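Local coordinates for protein molinate hydrolase (Gulosibacter molinativorax, PDB 4UB9) that hydrolyses the thiocarbamate pesticide molinate, as a zinc-binding member of the amidohydrolase family built on a TIM barrel, at residues 213-216 with 217-221; 226-229 with 230-233; 258-261 with 262-266; 288-291 with 292-296. All coordinates share one frame; numbering follows the deposited sequence.

Contact 1 of 4, residues 213-216 with 217-221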
# COMPACT_ATOMS: atom_id res chain seq x y z
N GLY A 213 -11.49 11.67 20.73
CA GLY A 213 -11.28 10.71 19.65
C GLY A 213 -11.67 9.26 19.94
O GLY A 213 -12.49 8.99 20.82
N ARG A 214 -11.09 8.34 19.16
CA ARG A 214 -11.51 6.93 19.18
C ARG A 214 -11.36 6.30 20.57
O ARG A 214 -12.07 5.37 20.91
CB ARG A 214 -10.77 6.10 18.11
CG ARG A 214 -11.07 6.46 16.64
CD ARG A 214 -12.53 6.23 16.24
NE ARG A 214 -12.87 4.85 16.56
CZ ARG A 214 -13.64 4.45 17.57
NH1 ARG A 214 -14.32 5.30 18.31
NH2 ARG A 214 -13.80 3.14 17.75
N HIS A 215 -10.47 6.84 21.38
CA HIS A 215 -10.19 6.26 22.70
C HIS A 215 -11.41 6.29 23.64
O HIS A 215 -11.52 5.48 24.55
CB HIS A 215 -8.98 6.90 23.38
CG HIS A 215 -9.27 8.22 24.01
ND1 HIS A 215 -9.54 8.35 25.36
CD2 HIS A 215 -9.34 9.46 23.48
CE1 HIS A 215 -9.78 9.62 25.63
NE2 HIS A 215 -9.67 10.31 24.51
N LEU A 216 -12.33 7.19 23.39
CA LEU A 216 -13.55 7.21 24.15
C LEU A 216 -14.31 5.88 24.12
O LEU A 216 -15.01 5.54 25.06
CB LEU A 216 -14.51 8.31 23.64
CG LEU A 216 -14.06 9.73 23.88
CD1 LEU A 216 -15.11 10.64 23.32
CD2 LEU A 216 -13.83 10.06 25.36
N SER A 217 -14.21 5.16 23.02
CA SER A 217 -14.90 3.88 22.89
C SER A 217 -14.34 2.80 23.82
O SER A 217 -14.97 1.76 23.97
CB SER A 217 -14.80 3.35 21.45
OG SER A 217 -15.61 4.07 20.53
N THR A 218 -13.17 3.03 24.39
CA THR A 218 -12.53 2.09 25.29
C THR A 218 -12.95 2.24 26.76
O THR A 218 -12.62 1.36 27.59
CB THR A 218 -11.01 2.15 25.28
OG1 THR A 218 -10.57 3.38 25.85
CG2 THR A 218 -10.47 2.02 23.89
N LEU A 219 -13.66 3.31 27.07
CA LEU A 219 -13.87 3.74 28.45
C LEU A 219 -15.19 3.34 29.00
O LEU A 219 -16.13 3.12 28.25
CB LEU A 219 -13.78 5.25 28.58
CG LEU A 219 -12.44 5.90 28.18
CD1 LEU A 219 -12.55 7.41 28.30
CD2 LEU A 219 -11.28 5.38 29.00
N PRO A 220 -15.28 3.23 30.35
CA PRO A 220 -16.57 2.96 30.98
C PRO A 220 -17.33 4.26 31.14
O PRO A 220 -16.72 5.33 31.12
CB PRO A 220 -16.18 2.35 32.32
CG PRO A 220 -14.85 2.92 32.63
CD PRO A 220 -14.18 3.22 31.32
N PRO A 221 -18.64 4.19 31.33
CA PRO A 221 -19.53 5.33 31.35
C PRO A 221 -19.13 6.40 32.35
O PRO A 221 -19.22 7.60 32.07
CB PRO A 221 -20.87 4.73 31.78
CG PRO A 221 -20.80 3.31 31.42
CD PRO A 221 -19.36 2.91 31.44
O HOH W 1 -17.18 3.76 25.83
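Ser217 touches Arg214 through both backbone and side chain. Its CB rests 3.4 Å from the carbonyl O of Arg214, the oxygen that also accepts the Ser217 N-H. Beyond CB, the hydroxyl stands opposite the serine's own carbonyl carbon (chi1 -72°), which turns it back to the edge of the Arg214 guanidinium. There NH1 of Arg214 donates to OG of Ser217 over 2.8 Å, in the guanidinium plane and almost straight at 167°; NH2 adds only a weak second bond. The bent arginine chain curls round to make this possible. The same OG is hydrogen-bonded to Thr259 O. Arg214 also hydrogen-bonds Gly176 O of its own chain and, on the second subunit, makes a hydrogen bond to Pro256 O and a cation-pi contact with Tyr257. A small hydroxyl suits this place because it can accept from arginine and still serve a carbonyl.

Thr218 uses its hydroxyl differently. OG1 of Thr218 lies 2.6 Å from O of His215 in the carbonyl plane, whereas N of Thr218 reaches that oxygen from above the plane at 3.0 Å, so two donors grip one acceptor. Leu219 and Leu216 form the apolar side, CD1 of Leu219 4.2 Å from CD2 of Leu216; leucines suit it because both also pack on Leu227 of helix 221-232. A water donates to Leu216 O and to Leu219 O and thereby ties the end of the turn together. The successive bonds from each N-H to the carbonyl three residues back define a short 3-10 helix, here joining helices 198-209 and 221-232 where the loop meets the second subunit.

Contact 2 of 4, residues 226-229 with 230-233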
# COMPACT_ATOMS: atom_id res chain seq x y z
N PRO A 226 -17.28 12.81 32.74
CA PRO A 226 -16.60 14.09 32.92
C PRO A 226 -15.94 14.63 31.66
O PRO A 226 -15.77 15.84 31.50
CB PRO A 226 -15.52 13.79 33.99
CG PRO A 226 -15.42 12.30 34.05
CD PRO A 226 -16.77 11.78 33.66
N LEU A 227 -15.51 13.73 30.79
CA LEU A 227 -14.80 14.14 29.55
C LEU A 227 -15.73 14.90 28.61
O LEU A 227 -15.41 15.99 28.14
CB LEU A 227 -14.19 12.97 28.83
CG LEU A 227 -13.06 12.28 29.62
CD1 LEU A 227 -12.57 11.05 28.85
CD2 LEU A 227 -11.88 13.20 29.88
N ILE A 228 -16.92 14.34 28.39
CA ILE A 228 -17.92 15.02 27.57
C ILE A 228 -18.42 16.30 28.21
O ILE A 228 -18.58 17.32 27.55
CB ILE A 228 -19.12 14.15 27.18
CG1 ILE A 228 -20.09 14.94 26.30
CG2 ILE A 228 -19.87 13.64 28.40
CD1 ILE A 228 -19.52 15.32 24.95
N ARG A 229 -18.60 16.29 29.52
CA ARG A 229 -19.01 17.50 30.21
C ARG A 229 -18.00 18.62 30.07
O ARG A 229 -18.33 19.75 29.77
CB ARG A 229 -19.25 17.23 31.67
CG ARG A 229 -19.75 18.48 32.35
CD ARG A 229 -20.42 18.08 33.65
NE ARG A 229 -21.04 19.24 34.27
CZ ARG A 229 -21.67 19.21 35.43
NH1 ARG A 229 -21.80 18.08 36.12
NH2 ARG A 229 -22.20 20.34 35.90
N GLU A 230 -16.76 18.28 30.31
CA GLU A 230 -15.67 19.24 30.16
C GLU A 230 -15.56 19.81 28.73
O GLU A 230 -15.31 21.02 28.53
CB GLU A 230 -14.37 18.55 30.56
CG GLU A 230 -13.10 19.28 30.13
CD GLU A 230 -11.83 18.49 30.43
OE1 GLU A 230 -11.75 17.26 30.18
OE2 GLU A 230 -10.88 19.13 30.92
N TYR A 231 -15.71 18.91 27.76
CA TYR A 231 -15.69 19.29 26.35
C TYR A 231 -16.77 20.33 26.08
O TYR A 231 -16.49 21.38 25.55
CB TYR A 231 -15.90 18.08 25.44
CG TYR A 231 -15.99 18.49 24.00
CD1 TYR A 231 -14.83 18.84 23.28
CD2 TYR A 231 -17.21 18.61 23.35
CE1 TYR A 231 -14.90 19.23 21.97
CE2 TYR A 231 -17.30 18.99 22.04
CZ TYR A 231 -16.15 19.32 21.35
OH TYR A 231 -16.20 19.73 20.04
N LEU A 232 -17.99 20.04 26.51
CA LEU A 232 -19.10 20.94 26.31
C LEU A 232 -18.84 22.29 26.98
O LEU A 232 -19.24 23.32 26.47
CB LEU A 232 -20.41 20.33 26.81
CG LEU A 232 -20.85 19.11 25.99
CD1 LEU A 232 -21.97 18.36 26.67
CD2 LEU A 232 -21.31 19.50 24.60
N GLU A 233 -18.18 22.28 28.12
CA GLU A 233 -17.85 23.52 28.82
C GLU A 233 -16.78 24.34 28.13
O GLU A 233 -16.52 25.45 28.52
CB GLU A 233 -17.47 23.25 30.26
CG GLU A 233 -18.74 23.21 31.11
CD GLU A 233 -18.60 22.41 32.39
OE1 GLU A 233 -17.44 22.20 32.84
OE2 GLU A 233 -19.65 22.03 32.95
O HOH W 2 -12.76 16.11 27.86
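The closing turns of helix 221-232, an alpha-helix of the TIM-barrel domain, set Ile228 against Leu232 and Arg229 against Glu233, each pair one turn apart. Regular bonds to the carbonyl four residues back hold the backbone, as from Leu232 N to Ile228 O at 3.0 Å.

On the buried side, CG1 of Ile228 lies 3.9 Å from CD1 of Leu232. The ethyl arm of Ile228, trans to its amide nitrogen (chi1 -179°), also brings CD1 to within 4.3 Å of CD2 on the Tyr231 ring. A branched aliphatic suits position 228 because Ile228 packs against Leu268 of helix 262-275 and Ile175 of strand 174-175. The aromatic ring of Tyr231 extends inward too, and its hydroxyl is satisfied by Ala171 O and Thr173 N.

Long charged side chains occupy the exposed side. The extended Arg229 carries NE to 3.4 Å from OE2 of Glu233, a salt bridge whose hydrogen bond is weak. Guanidinium and carboxylate planes stand 67° apart, so the charges meet through a single oxygen and not as a flat, two-pronged pair. CG of Arg229 lies 3.6 Å from that same OE2 of Glu233.

Another glutamate, Glu230, extended beyond CG, shares one water with the helix backbone: the water donates to Glu230 OE1 at 2.8 Å and to Leu227 O at 2.7 Å, an oxygen that also takes the N-H of Tyr231.

Contact 3 of 4, residues 258-261 with 262-266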
# COMPACT_ATOMS: atom_id res chain seq x y z
N PHE A 258 -21.50 0.56 15.38
CA PHE A 258 -21.79 1.57 16.40
C PHE A 258 -20.53 1.95 17.13
O PHE A 258 -19.70 1.11 17.47
CB PHE A 258 -22.84 1.06 17.39
CG PHE A 258 -24.23 1.19 16.88
CD1 PHE A 258 -24.70 0.35 15.90
CD2 PHE A 258 -25.08 2.15 17.41
CE1 PHE A 258 -25.98 0.46 15.43
CE2 PHE A 258 -26.36 2.29 16.93
CZ PHE A 258 -26.81 1.45 15.94
N THR A 259 -20.35 3.22 17.35
CA THR A 259 -19.15 3.72 18.06
C THR A 259 -19.14 3.41 19.55
O THR A 259 -18.09 3.17 20.17
CB THR A 259 -19.06 5.26 17.89
OG1 THR A 259 -18.96 5.54 16.51
CG2 THR A 259 -17.86 5.84 18.60
N PHE A 260 -20.33 3.46 20.13
CA PHE A 260 -20.55 3.41 21.59
C PHE A 260 -21.60 2.39 21.96
O PHE A 260 -22.50 2.11 21.18
CB PHE A 260 -21.05 4.76 22.10
CG PHE A 260 -20.03 5.89 21.98
CD1 PHE A 260 -18.84 5.84 22.66
CD2 PHE A 260 -20.29 6.97 21.16
CE1 PHE A 260 -17.93 6.87 22.54
CE2 PHE A 260 -19.37 7.98 21.03
CZ PHE A 260 -18.18 7.92 21.71
N SER A 261 -21.51 1.87 23.19
CA SER A 261 -22.64 1.14 23.80
C SER A 261 -23.78 2.08 24.05
O SER A 261 -23.60 3.30 24.18
CB SER A 261 -22.26 0.49 25.13
OG SER A 261 -22.01 1.48 26.11
N GLU A 262 -24.98 1.54 24.15
CA GLU A 262 -26.17 2.40 24.38
C GLU A 262 -26.08 3.13 25.69
O GLU A 262 -26.42 4.28 25.82
CB GLU A 262 -27.51 1.64 24.13
CG GLU A 262 -27.52 1.20 22.64
CD GLU A 262 -28.81 1.39 21.85
OE1 GLU A 262 -29.72 2.09 22.32
OE2 GLU A 262 -28.88 0.85 20.71
N ARG A 263 -25.55 2.43 26.65
CA ARG A 263 -25.27 2.97 27.97
C ARG A 263 -24.36 4.21 27.95
O ARG A 263 -24.60 5.20 28.62
CB ARG A 263 -24.54 1.85 28.69
CG ARG A 263 -24.35 1.98 30.15
CD ARG A 263 -24.10 0.58 30.69
NE ARG A 263 -22.68 0.26 30.78
CZ ARG A 263 -22.07 -0.18 31.89
NH1 ARG A 263 -22.75 -0.37 32.99
NH2 ARG A 263 -20.78 -0.43 31.90
N VAL A 264 -23.30 4.11 27.17
CA VAL A 264 -22.33 5.23 27.07
C VAL A 264 -22.92 6.35 26.21
O VAL A 264 -22.76 7.53 26.46
CB VAL A 264 -20.99 4.75 26.48
CG1 VAL A 264 -20.13 5.93 26.04
CG2 VAL A 264 -20.24 3.91 27.51
N LEU A 265 -23.67 5.94 25.20
CA LEU A 265 -24.40 6.91 24.38
C LEU A 265 -25.38 7.71 25.23
O LEU A 265 -25.49 8.92 25.13
CB LEU A 265 -25.11 6.18 23.24
CG LEU A 265 -25.81 7.05 22.22
CD1 LEU A 265 -24.87 8.06 21.61
CD2 LEU A 265 -26.38 6.13 21.15
N ASP A 266 -26.07 7.02 26.11
CA ASP A 266 -26.97 7.71 27.07
C ASP A 266 -26.24 8.74 27.94
O ASP A 266 -26.74 9.83 28.17
CB ASP A 266 -27.71 6.70 27.95
CG ASP A 266 -28.75 5.86 27.14
OD1 ASP A 266 -29.09 6.22 25.97
OD2 ASP A 266 -29.19 4.82 27.69
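Ser261 O accepts the backbone N-H of Leu265 at 2.8 Å, nearly along the C=O axis, and Ser261 OG takes the N-H of Val264 at 3.1 Å. The second bond depends on chi1 of 68°, which tucks the hydroxyl between the serine's own N and carbonyl carbon and aims it at the first turn. OG is also hydrogen-bonded to Glu287 OE1 of the second subunit, whose other carboxylate oxygen forms a salt bridge with Arg263. One glutamate of the partner chain thus holds two residues at this helix end.

Serine here is the N-cap of helix 262-275: its short side chain replaces the carbonyl that a first-turn N-H lacks. Wrapped round the cap is a hydrophobic staple, in which the residue before the N-cap meets one in the first turn, CB of Phe260 lying 4.4 Å from CB of Leu265.

Phe260 also presses CD1 to 3.6 Å from CG1 of Val264, the two side chains crossing at about a right angle. The other methyl of Val264, CG2, sits only 3.3 Å from Ser261 OG; a beta-branched residue suits the place because one methyl goes to the ring and the other to the cap hydroxyl. On one face of the Phe260 ring, CG2 of Thr259 stands 3.5 Å above the ring plane, over its centre. Farther out, Glu262 directs its carboxylate to Arg295, beyond the end of helix 286-294.

Contact 4 of 4, residues 288-291 with 292-296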
# COMPACT_ATOMS: atom_id res chain seq x y z
N GLY A 288 -28.58 2.82 13.08
CA GLY A 288 -28.04 4.08 13.58
C GLY A 288 -29.08 5.17 13.52
O GLY A 288 -29.26 5.95 14.45
N LEU A 289 -29.76 5.24 12.40
CA LEU A 289 -30.80 6.22 12.21
C LEU A 289 -31.89 6.03 13.27
O LEU A 289 -32.33 6.96 13.89
CB LEU A 289 -31.41 6.07 10.81
CG LEU A 289 -32.57 7.00 10.45
CD1 LEU A 289 -32.25 8.48 10.63
CD2 LEU A 289 -32.96 6.75 9.00
N ASN A 290 -32.33 4.81 13.43
CA ASN A 290 -33.36 4.53 14.41
C ASN A 290 -32.92 4.97 15.80
O ASN A 290 -33.67 5.57 16.54
CB ASN A 290 -33.72 3.05 14.45
CG ASN A 290 -34.82 2.76 15.45
OD1 ASN A 290 -35.97 3.15 15.27
ND2 ASN A 290 -34.47 2.07 16.54
N THR A 291 -31.68 4.67 16.12
CA THR A 291 -31.13 5.02 17.45
C THR A 291 -31.12 6.51 17.66
O THR A 291 -31.41 7.02 18.74
CB THR A 291 -29.73 4.42 17.61
OG1 THR A 291 -29.84 2.99 17.68
CG2 THR A 291 -29.04 4.92 18.83
N ALA A 292 -30.79 7.24 16.59
CA ALA A 292 -30.76 8.69 16.68
C ALA A 292 -32.18 9.27 16.92
O ALA A 292 -32.39 10.22 17.68
CB ALA A 292 -30.18 9.28 15.43
N ILE A 293 -33.12 8.70 16.22
CA ILE A 293 -34.52 9.10 16.34
C ILE A 293 -35.02 8.86 17.77
O ILE A 293 -35.65 9.72 18.38
CB ILE A 293 -35.37 8.28 15.37
CG1 ILE A 293 -35.16 8.79 13.94
CG2 ILE A 293 -36.85 8.41 15.71
CD1 ILE A 293 -35.69 7.86 12.88
N GLU A 294 -34.67 7.70 18.31
CA GLU A 294 -35.08 7.35 19.66
C GLU A 294 -34.45 8.22 20.74
O GLU A 294 -34.90 8.22 21.85
CB GLU A 294 -34.80 5.86 19.93
CG GLU A 294 -35.82 4.93 19.27
CD GLU A 294 -37.27 5.24 19.66
OE1 GLU A 294 -37.53 5.42 20.87
OE2 GLU A 294 -38.16 5.27 18.78
N ARG A 295 -33.40 8.96 20.40
CA ARG A 295 -32.82 9.97 21.31
C ARG A 295 -33.35 11.37 21.03
O ARG A 295 -32.84 12.34 21.57
CB ARG A 295 -31.30 9.99 21.18
CG ARG A 295 -30.57 8.68 21.45
CD ARG A 295 -30.89 8.21 22.80
NE ARG A 295 -30.04 7.13 23.31
CZ ARG A 295 -30.11 5.87 22.91
NH1 ARG A 295 -30.90 5.51 21.89
NH2 ARG A 295 -29.37 4.97 23.54
N ASP A 296 -34.36 11.48 20.17
CA ASP A 296 -34.93 12.79 19.82
C ASP A 296 -33.84 13.81 19.42
O ASP A 296 -33.82 14.93 19.88
CB ASP A 296 -35.78 13.35 20.97
CG ASP A 296 -36.98 12.45 21.31
OD1 ASP A 296 -37.79 12.13 20.41
OD2 ASP A 296 -37.12 12.10 22.48
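Leu289 holds CG trans to its backbone nitrogen (chi1 178°), while Ile293 turns CG1 away from its carbonyl carbon (chi1 -75°); together these torsions bring CG of Leu289 to 4.0 Å from CD1 of Ile293. Aliphatic side chains suit the place because both residues are buried, packed on Met300 of strand 299-301 and, for Ile293, on Leu319 of helix 313-322. CG1 of Ile293 in addition lies 3.4 Å from O of Leu289, against the helix backbone.

Elsewhere on the helix, Thr291 and Arg295 run side by side. CG2 of Thr291 lies 3.6 Å from NH1 of Arg295, and CG of Arg295 packs 3.3 Å from O of Thr291. The bent arginine keeps its aliphatic part on the helix while NH2 forms a salt bridge with Asp266; Thr291 OG1 is hydrogen-bonded to O of Glu287 of its own chain, a bond to the preceding turn that serine and threonine commonly make inside helices.

Asn290 and Glu294 also point the same way, and both share Lys318 NZ as a partner, the asparagine by a hydrogen bond and the glutamate by a salt bridge.

The backbone bond from Glu294 N to Asn290 O is firm at 2.9 Å, but the next, from Arg295 N to Thr291 O at 3.2 Å, is weak as the helix comes to its end. This helix is the crossover of a beta-alpha-beta unit, between strand 279-282, whose last residue His282 binds zinc, and strand 299-301, directly followed by the zinc ligand His302.

In the fold
Along the chain the four contacts come in series, all within the amidohydrolase domain. Contact 1 forms the loop leading into helix 221-232, on which contact 2 lies; their centres are 14 Å apart, and leucines of the two pack together. Contact 3 starts helix 262-275 and stands 10 Å from contact 1, centre to centre. Contact 4, 12 Å from contact 3, ends helix 286-294, and a salt-bridged arginine joins the two. The three helices follow one another along the chain and flank the parallel sheet of strands 174-175, 239-242, 279-282 and 299-301. Contacts 1 and 3 meet the second subunit broadly, contact 4 through Asn290 alone, and contact 2 touches no other chain.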